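Local atomic coordinates of extracellular ligand-binding receptor (Rhodopseudomonas palustris, PDB entry 3SG0), a protein that binds benzoyl-formic acid and probably serves the uptake of aromatic acids as a solute-binding protein of the leucine-binding protein family. Residues I145-I150 / Y176-A181; E27-I32 / T64-D69. All blocks are in the same frame, centred on the assembly; numbering follows the deposited sequence.

Interaction 1 of 2, residues I145-I150 / Y176-A181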
ATOM      1  N   ILE A 145       0.501   6.245  10.458  1.00  9.59           N
ATOM      2  CA  ILE A 145       0.304   7.635  10.059  1.00 10.73           C
ATOM      3  C   ILE A 145      -1.146   7.860   9.647  1.00  9.82           C
ATOM      4  O   ILE A 145      -1.790   8.830  10.049  1.00 10.77           O
ATOM      5  CB  ILE A 145       1.227   8.004   8.879  1.00 10.67           C
ATOM      6  CG1 ILE A 145       2.698   7.882   9.284  1.00 13.01           C
ATOM      7  CG2 ILE A 145       0.919   9.404   8.362  1.00 12.59           C
ATOM      8  CD1 ILE A 145       3.661   7.929   8.106  1.00 13.34           C
HETATM    9  N   MSE A 146      -1.662   6.946   8.835  1.00  9.74           N
HETATM   10  CA  MSE A 146      -3.028   7.054   8.356  1.00  9.27           C
HETATM   11  C   MSE A 146      -4.037   6.863   9.482  1.00  9.46           C
HETATM   12  O   MSE A 146      -5.044   7.572   9.549  1.00 10.53           O
HETATM   13  CB  MSE A 146      -3.279   6.046   7.233  1.00  9.63           C
HETATM   14  CG  MSE A 146      -2.380   6.269   6.017  1.00 11.24           C
HETATM   15 SE   MSE A 146      -2.705   8.005   5.161  0.59 12.36          SE
HETATM   16  CE  MSE A 146      -1.159   8.148   4.015  1.00 11.23           C
ATOM     17  N   ALA A 147      -3.769   5.906  10.368  1.00  9.41           N
ATOM     18  CA  ALA A 147      -4.660   5.635  11.492  1.00 10.37           C
ATOM     19  C   ALA A 147      -4.740   6.844  12.422  1.00 12.26           C
ATOM     20  O   ALA A 147      -5.814   7.184  12.923  1.00 11.82           O
ATOM     21  CB  ALA A 147      -4.196   4.408  12.247  1.00 11.33           C
ATOM     22  N   GLU A 148      -3.614   7.506  12.657  1.00 11.92           N
ATOM     23  CA  GLU A 148      -3.628   8.704  13.487  0.61 11.75           C
ATOM     24  C   GLU A 148      -4.464   9.799  12.835  1.00 11.95           C
ATOM     25  O   GLU A 148      -5.257  10.463  13.509  1.00 12.90           O
ATOM     26  CB  GLU A 148      -2.208   9.202  13.760  0.61 14.45           C
ATOM     27  CG  GLU A 148      -1.380   8.286  14.649  0.61 16.08           C
ATOM     28  CD  GLU A 148      -1.841   8.270  16.098  0.61 25.29           C
ATOM     29  OE1 GLU A 148      -2.743   9.057  16.453  0.61 30.19           O
ATOM     30  OE2 GLU A 148      -1.296   7.468  16.886  0.61 20.53           O
ATOM     31  N   ALA A 149      -4.306   9.979  11.530  1.00 11.84           N
ATOM     32  CA  ALA A 149      -5.034  11.028  10.822  1.00 13.47           C
ATOM     33  C   ALA A 149      -6.546  10.778  10.787  1.00 12.82           C
ATOM     34  O   ALA A 149      -7.347  11.690  11.004  1.00 13.65           O
ATOM     35  CB  ALA A 149      -4.486  11.194   9.411  1.00 13.58           C
ATOM     36  N   ILE A 150      -6.948   9.547  10.503  1.00 11.41           N
ATOM     37  CA  ILE A 150      -8.371   9.239  10.461  1.00 12.19           C
ATOM     38  C   ILE A 150      -8.981   9.287  11.864  1.00 12.62           C
ATOM     39  O   ILE A 150     -10.119   9.733  12.032  1.00 13.34           O
ATOM     40  CB  ILE A 150      -8.665   7.897   9.721  1.00 11.29           C
ATOM     41  CG1 ILE A 150     -10.147   7.800   9.346  1.00 12.82           C
ATOM     42  CG2 ILE A 150      -8.215   6.690  10.539  1.00 12.35           C
ATOM     43  CD1 ILE A 150     -10.610   8.873   8.369  1.00 13.91           C
ATOM     44  N   TYR A 176      -6.281  -1.368  14.255  1.00 10.83           N
ATOM     45  CA  TYR A 176      -6.925  -1.503  15.548  1.00 11.01           C
ATOM     46  C   TYR A 176      -6.023  -1.010  16.676  1.00 11.29           C
ATOM     47  O   TYR A 176      -6.459  -0.263  17.564  1.00 12.68           O
ATOM     48  CB  TYR A 176      -7.338  -2.942  15.830  1.00 12.52           C
ATOM     49  CG  TYR A 176      -8.035  -3.043  17.160  1.00 13.28           C
ATOM     50  CD1 TYR A 176      -9.367  -2.685  17.284  1.00 14.23           C
ATOM     51  CD2 TYR A 176      -7.346  -3.421  18.306  1.00 15.96           C
ATOM     52  CE1 TYR A 176     -10.014  -2.742  18.504  1.00 15.98           C
ATOM     53  CE2 TYR A 176      -7.986  -3.483  19.533  1.00 19.45           C
ATOM     54  CZ  TYR A 176      -9.315  -3.138  19.619  1.00 16.42           C
ATOM     55  OH  TYR A 176      -9.957  -3.197  20.838  1.00 21.06           O
ATOM     56  N   LYS A 177      -4.766  -1.426  16.666  1.00 11.95           N
ATOM     57  CA  LYS A 177      -3.904  -1.089  17.792  1.00 13.60           C
ATOM     58  C   LYS A 177      -3.683   0.415  17.922  1.00 13.64           C
ATOM     59  O   LYS A 177      -3.678   0.953  19.038  1.00 13.94           O
ATOM     60  CB  LYS A 177      -2.587  -1.868  17.745  1.00 20.13           C
ATOM     61  CG  LYS A 177      -1.512  -1.318  16.834  1.00 29.37           C
ATOM     62  CD  LYS A 177      -0.202  -2.053  17.100  1.00 34.42           C
ATOM     63  CE  LYS A 177       0.892  -1.656  16.124  1.00 35.98           C
ATOM     64  NZ  LYS A 177       2.091  -2.540  16.253  1.00 33.60           N
ATOM     65  N   VAL A 178      -3.515   1.104  16.800  1.00 12.68           N
ATOM     66  CA  VAL A 178      -3.293   2.546  16.846  1.00 13.10           C
ATOM     67  C   VAL A 178      -4.560   3.302  17.235  1.00 13.57           C
ATOM     68  O   VAL A 178      -4.514   4.218  18.066  1.00 15.01           O
ATOM     69  CB  VAL A 178      -2.708   3.067  15.519  1.00 13.07           C
ATOM     70  CG1 VAL A 178      -2.625   4.590  15.519  1.00 16.46           C
ATOM     71  CG2 VAL A 178      -1.340   2.456  15.299  1.00 15.32           C
ATOM     72  N   LEU A 179      -5.692   2.912  16.663  1.00 13.28           N
ATOM     73  CA  LEU A 179      -6.964   3.526  17.030  1.00 13.76           C
ATOM     74  C   LEU A 179      -7.310   3.281  18.495  1.00 15.14           C
ATOM     75  O   LEU A 179      -7.753   4.194  19.196  1.00 16.67           O
ATOM     76  CB  LEU A 179      -8.094   3.019  16.134  1.00 14.52           C
ATOM     77  CG  LEU A 179      -8.033   3.471  14.678  1.00 13.79           C
ATOM     78  CD1 LEU A 179      -9.037   2.688  13.849  1.00 15.57           C
ATOM     79  CD2 LEU A 179      -8.293   4.966  14.580  1.00 18.46           C
ATOM     80  N   ALA A 180      -7.110   2.053  18.964  1.00 14.08           N
ATOM     81  CA  ALA A 180      -7.403   1.726  20.356  1.00 16.70           C
ATOM     82  C   ALA A 180      -6.553   2.551  21.320  1.00 16.54           C
ATOM     83  O   ALA A 180      -7.043   3.010  22.357  1.00 18.88           O
ATOM     84  CB  ALA A 180      -7.208   0.244  20.606  1.00 16.15           C
ATOM     85  N   ALA A 181      -5.280   2.742  20.995  1.00 17.35           N
ATOM     86  CA  ALA A 181      -4.398   3.516  21.860  1.00 18.89           C
ATOM     87  C   ALA A 181      -4.771   4.996  21.861  1.00 20.39           C
ATOM     88  O   ALA A 181      -4.652   5.673  22.887  1.00 22.06           O
ATOM     89  CB  ALA A 181      -2.948   3.326  21.450  1.00 21.06           C
TER
HETATM   90  O   HOH W   1      -2.190   5.666  18.808  1.00 19.00           O
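Ala147 and Val178 meet where two successive helices of the chain come together. The axes of 145-150 and 176-181 approach to 9.0 Å and run in broadly the same direction, at a signed crossing angle of -39°. At the tight centre the methyl of Ala147 is directed at the other helix, and its CB lies 3.6 Å from Val178 CG1. That branch stands anti to the backbone N (chi1 174°), which turns it toward Ala147 CB. Beside this point Leu179 leans in: its CD2 methyl comes 3.7 Å from the carbonyl oxygen Ala147 O, and loosely, at 4.4 Å, to Ile150 CG2. Ile150 thus contributes only the loose fringe of the apolar patch.

The other flank is polar and watered. Glu148 starts off to the side, but the bend at chi2 turns its CD back toward Val178, and the two side chains cross at about a right angle. Glu148 OE2 lies 3.5 Å from Val178 CG1. A water joins the helices here, donating to Glu148 OE2 and to the backbone oxygen Val178 O, each 2.8 Å away. Since Glu148 was modelled in two conformations, the bridge belongs to one of them and is doubtful as a permanent link. Direct contact between the helices is therefore made by apolar and van der Waals packing, with the polar connection left to solvent.

The example shows two consecutive helices of an alpha/beta lobe packing side by side, with strand 161-167 joining them in sequence. Tyr175 of helix 170-186 also touches Ala147, Leu179 rests on Leu190 of strand 189-196, and Ile150 packs against Ile266 and Ala268 of strand 266-269.

Interaction 2 of 2, residues E27-I32 / T64-D69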
ATOM      1  N   GLU A  27      22.577  -7.843 -17.500  1.00 21.09           N
ATOM      2  CA  GLU A  27      21.884  -6.564 -17.488  1.00 19.00           C
ATOM      3  C   GLU A  27      21.321  -6.386 -16.087  1.00 13.27           C
ATOM      4  O   GLU A  27      21.503  -7.259 -15.245  1.00 16.65           O
ATOM      5  CB  GLU A  27      20.756  -6.558 -18.521  1.00 24.75           C
ATOM      6  CG  GLU A  27      19.519  -7.375 -18.138  1.00 25.61           C
ATOM      7  CD  GLU A  27      19.581  -8.834 -18.568  1.00 29.13           C
ATOM      8  OE1 GLU A  27      18.505  -9.429 -18.794  1.00 24.54           O
ATOM      9  OE2 GLU A  27      20.694  -9.390 -18.673  1.00 32.95           O
ATOM     10  N   ILE A  28      20.636  -5.275 -15.834  1.00 12.47           N
ATOM     11  CA  ILE A  28      19.971  -5.084 -14.550  1.00 11.50           C
ATOM     12  C   ILE A  28      18.716  -5.950 -14.523  1.00 11.96           C
ATOM     13  O   ILE A  28      17.962  -5.992 -15.498  1.00 13.10           O
ATOM     14  CB  ILE A  28      19.619  -3.611 -14.326  1.00 11.16           C
ATOM     15  CG1 ILE A  28      20.903  -2.778 -14.254  1.00 13.22           C
ATOM     16  CG2 ILE A  28      18.806  -3.451 -13.058  1.00 12.05           C
ATOM     17  CD1 ILE A  28      20.673  -1.281 -14.255  1.00 14.83           C
ATOM     18  N   LYS A  29      18.496  -6.648 -13.414  1.00 10.59           N
ATOM     19  CA  LYS A  29      17.352  -7.554 -13.298  1.00 10.56           C
ATOM     20  C   LYS A  29      16.536  -7.217 -12.072  1.00 10.02           C
ATOM     21  O   LYS A  29      17.081  -7.057 -10.977  1.00 11.10           O
ATOM     22  CB  LYS A  29      17.825  -8.999 -13.221  1.00 13.26           C
ATOM     23  CG  LYS A  29      18.546  -9.485 -14.462  1.00 13.57           C
ATOM     24  CD  LYS A  29      18.977 -10.925 -14.284  1.00 20.45           C
ATOM     25  CE  LYS A  29      19.562 -11.493 -15.561  1.00 26.50           C
ATOM     26  NZ  LYS A  29      19.769 -12.964 -15.445  1.00 32.49           N
ATOM     27  N   ILE A  30      15.229  -7.081 -12.261  1.00  9.68           N
ATOM     28  CA  ILE A  30      14.322  -6.703 -11.189  1.00  9.45           C
ATOM     29  C   ILE A  30      13.290  -7.813 -11.053  1.00  8.68           C
ATOM     30  O   ILE A  30      12.619  -8.158 -12.036  1.00 10.28           O
ATOM     31  CB  ILE A  30      13.583  -5.395 -11.526  1.00 10.06           C
ATOM     32  CG1 ILE A  30      14.558  -4.264 -11.871  1.00 11.62           C
ATOM     33  CG2 ILE A  30      12.634  -5.009 -10.403  1.00 10.85           C
ATOM     34  CD1 ILE A  30      15.402  -3.788 -10.731  1.00 12.49           C
ATOM     35  N   GLY A  31      13.170  -8.393  -9.865  1.00  8.64           N
ATOM     36  CA  GLY A  31      12.169  -9.418  -9.615  1.00  9.28           C
ATOM     37  C   GLY A  31      10.974  -8.832  -8.905  1.00  9.27           C
ATOM     38  O   GLY A  31      11.139  -8.000  -8.013  1.00 10.81           O
ATOM     39  N   ILE A  32       9.774  -9.265  -9.278  1.00  8.45           N
ATOM     40  CA  ILE A  32       8.552  -8.755  -8.672  1.00  9.00           C
ATOM     41  C   ILE A  32       7.635  -9.923  -8.334  1.00  8.51           C
ATOM     42  O   ILE A  32       7.408 -10.798  -9.172  1.00  9.49           O
ATOM     43  CB  ILE A  32       7.802  -7.802  -9.631  1.00  9.16           C
ATOM     44  CG1 ILE A  32       8.751  -6.766 -10.242  1.00  9.77           C
ATOM     45  CG2 ILE A  32       6.662  -7.112  -8.902  1.00 10.75           C
ATOM     46  CD1 ILE A  32       8.131  -5.979 -11.397  1.00 11.52           C
ATOM     47  N   THR A  64      15.645  -5.839 -17.188  1.00 12.62           N
ATOM     48  CA  THR A  64      14.694  -6.909 -17.440  1.00 12.21           C
ATOM     49  C   THR A  64      13.891  -7.158 -16.165  1.00 11.49           C
ATOM     50  O   THR A  64      14.465  -7.250 -15.075  1.00 11.87           O
ATOM     51  CB  THR A  64      15.428  -8.197 -17.816  1.00 13.77           C
ATOM     52  OG1 THR A  64      16.207  -7.970 -19.000  1.00 16.74           O
ATOM     53  CG2 THR A  64      14.436  -9.328 -18.067  1.00 17.48           C
ATOM     54  N   TYR A  65      12.573  -7.280 -16.308  1.00 11.48           N
ATOM     55  CA  TYR A  65      11.672  -7.515 -15.187  1.00 10.84           C
ATOM     56  C   TYR A  65      11.180  -8.950 -15.216  1.00 11.11           C
ATOM     57  O   TYR A  65      10.846  -9.480 -16.281  1.00 13.06           O
ATOM     58  CB  TYR A  65      10.478  -6.566 -15.272  1.00 11.86           C
ATOM     59  CG  TYR A  65      10.901  -5.119 -15.234  1.00 11.55           C
ATOM     60  CD1 TYR A  65      11.110  -4.477 -14.022  1.00 11.73           C
ATOM     61  CD2 TYR A  65      11.128  -4.399 -16.402  1.00 13.08           C
ATOM     62  CE1 TYR A  65      11.517  -3.164 -13.967  1.00 11.64           C
ATOM     63  CE2 TYR A  65      11.539  -3.075 -16.355  1.00 13.27           C
ATOM     64  CZ  TYR A  65      11.729  -2.466 -15.131  1.00 12.47           C
ATOM     65  OH  TYR A  65      12.138  -1.153 -15.056  1.00 14.63           O
ATOM     66  N   PHE A  66      11.133  -9.569 -14.042  1.00 10.31           N
ATOM     67  CA  PHE A  66      10.640 -10.928 -13.878  1.00 10.75           C
ATOM     68  C   PHE A  66       9.516 -10.889 -12.873  1.00 10.17           C
ATOM     69  O   PHE A  66       9.771 -10.786 -11.673  1.00 12.45           O
ATOM     70  CB  PHE A  66      11.756 -11.816 -13.341  1.00 12.75           C
ATOM     71  CG  PHE A  66      12.957 -11.879 -14.234  1.00 13.22           C
ATOM     72  CD1 PHE A  66      13.088 -12.898 -15.165  1.00 15.68           C
ATOM     73  CD2 PHE A  66      13.956 -10.920 -14.157  1.00 14.18           C
ATOM     74  CE1 PHE A  66      14.194 -12.964 -15.999  1.00 19.78           C
ATOM     75  CE2 PHE A  66      15.065 -10.979 -14.988  1.00 18.71           C
ATOM     76  CZ  PHE A  66      15.181 -12.005 -15.911  1.00 19.14           C
ATOM     77  N   ALA A  67       8.277 -10.956 -13.352  1.00 11.04           N
ATOM     78  CA  ALA A  67       7.096 -10.782 -12.518  1.00 11.84           C
ATOM     79  C   ALA A  67       6.378 -12.108 -12.300  1.00 11.36           C
ATOM     80  O   ALA A  67       6.152 -12.862 -13.251  1.00 14.23           O
ATOM     81  CB  ALA A  67       6.153  -9.775 -13.161  1.00 15.24           C
ATOM     82  N   LEU A  68       6.019 -12.387 -11.053  1.00  9.80           N
ATOM     83  CA  LEU A  68       5.378 -13.638 -10.666  1.00 11.14           C
ATOM     84  C   LEU A  68       4.178 -13.363  -9.782  1.00  9.60           C
ATOM     85  O   LEU A  68       4.220 -12.491  -8.915  1.00 11.24           O
ATOM     86  CB  LEU A  68       6.360 -14.536  -9.908  1.00 11.46           C
ATOM     87  CG  LEU A  68       7.588 -15.019 -10.678  1.00 12.22           C
ATOM     88  CD1 LEU A  68       8.598 -15.685  -9.751  1.00 14.40           C
ATOM     89  CD2 LEU A  68       7.175 -15.967 -11.795  1.00 14.59           C
ATOM     90  N   ASP A  69       3.113 -14.125  -9.986  1.00 10.19           N
ATOM     91  CA  ASP A  69       1.931 -14.053  -9.140  1.00  8.89           C
ATOM     92  C   ASP A  69       2.161 -14.910  -7.895  1.00  8.57           C
ATOM     93  O   ASP A  69       2.579 -16.069  -7.998  1.00 10.41           O
ATOM     94  CB  ASP A  69       0.740 -14.590  -9.941  1.00  9.91           C
ATOM     95  CG  ASP A  69      -0.587 -14.525  -9.200  1.00  9.89           C
ATOM     96  OD1 ASP A  69      -0.703 -13.867  -8.144  1.00  9.53           O
ATOM     97  OD2 ASP A  69      -1.541 -15.146  -9.721  1.00 10.85           O
TER
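A beta-alpha-beta crossover of the periplasmic-binding-protein fold brings Ile30 beside Tyr65: strand 28-34 leads through helix 41-50 and a short strand into strand 61-69, which lies parallel to it in the same sheet. The axes of 28-32 and 64-69 are 4.7 Å apart at an angle of 12°. Lys29, Ile30, Gly31 and Ile32 pair with Thr64, Tyr65, Phe66 and Ala67 in turn. Five backbone hydrogen bonds alternate as parallel strands require: Ile30 is gripped at both ends, its N donating to Thr64 O and its O accepting from Phe66 N, and Ile32 likewise serves Phe66 O and Leu68 N. CA-H...O contacts fill the intervals, among them Gly31 CA to Phe66 O at 3.4 Å.

On one face of the pair, Ile30 and Tyr65 lie side by side and point the same way. Ile30 CB is 3.6 Å from Tyr65 CD1, and Ile32 CD1 reaches the same ring carbon at 4.2 Å; both approach the ring obliquely. Helix 306-328 covers this face through Met315 and Leu311, while Tyr65 OH is hydrogen-bonded to Pro55 O. On the other face the extended Lys29 chain crosses Phe66, with CG meeting the ring edge at CE2 (3.8 Å). Leu84 of helix 74-86 touches Phe66 from outside the pair, and Lys29 NZ has a long, weak ion pair with Glu88.

The contact begins just before the first strand, in Glu27. Its CG takes the crowded position between the backbone N and the carbonyl carbon (chi1 74°), and the chain then bends at chi2. There Thr64 OG1 donates a 2.7 Å hydrogen bond to Glu27 OE1, which accepts it on its anti lone pair.

From the N terminus the chain lays down 27-32, travels through helix 41-50 and returns at 64-69, so interaction 2 closes a loop of 31 residues. It then builds out the rest of the mixed sheet and passes into the second lobe, where 145-150 is followed, after 25 intervening residues, by 176-181 and interaction 1. The two loops lie in series and neither nest nor cross. Their centres are 35 Å apart, on opposite sides of the centre of the chain. Interaction 2 ties together neighbouring strands within the mixed sheet; interaction 1 joins helices 143-156 and 170-186, which precede and follow strand 161-167 of the parallel sheet.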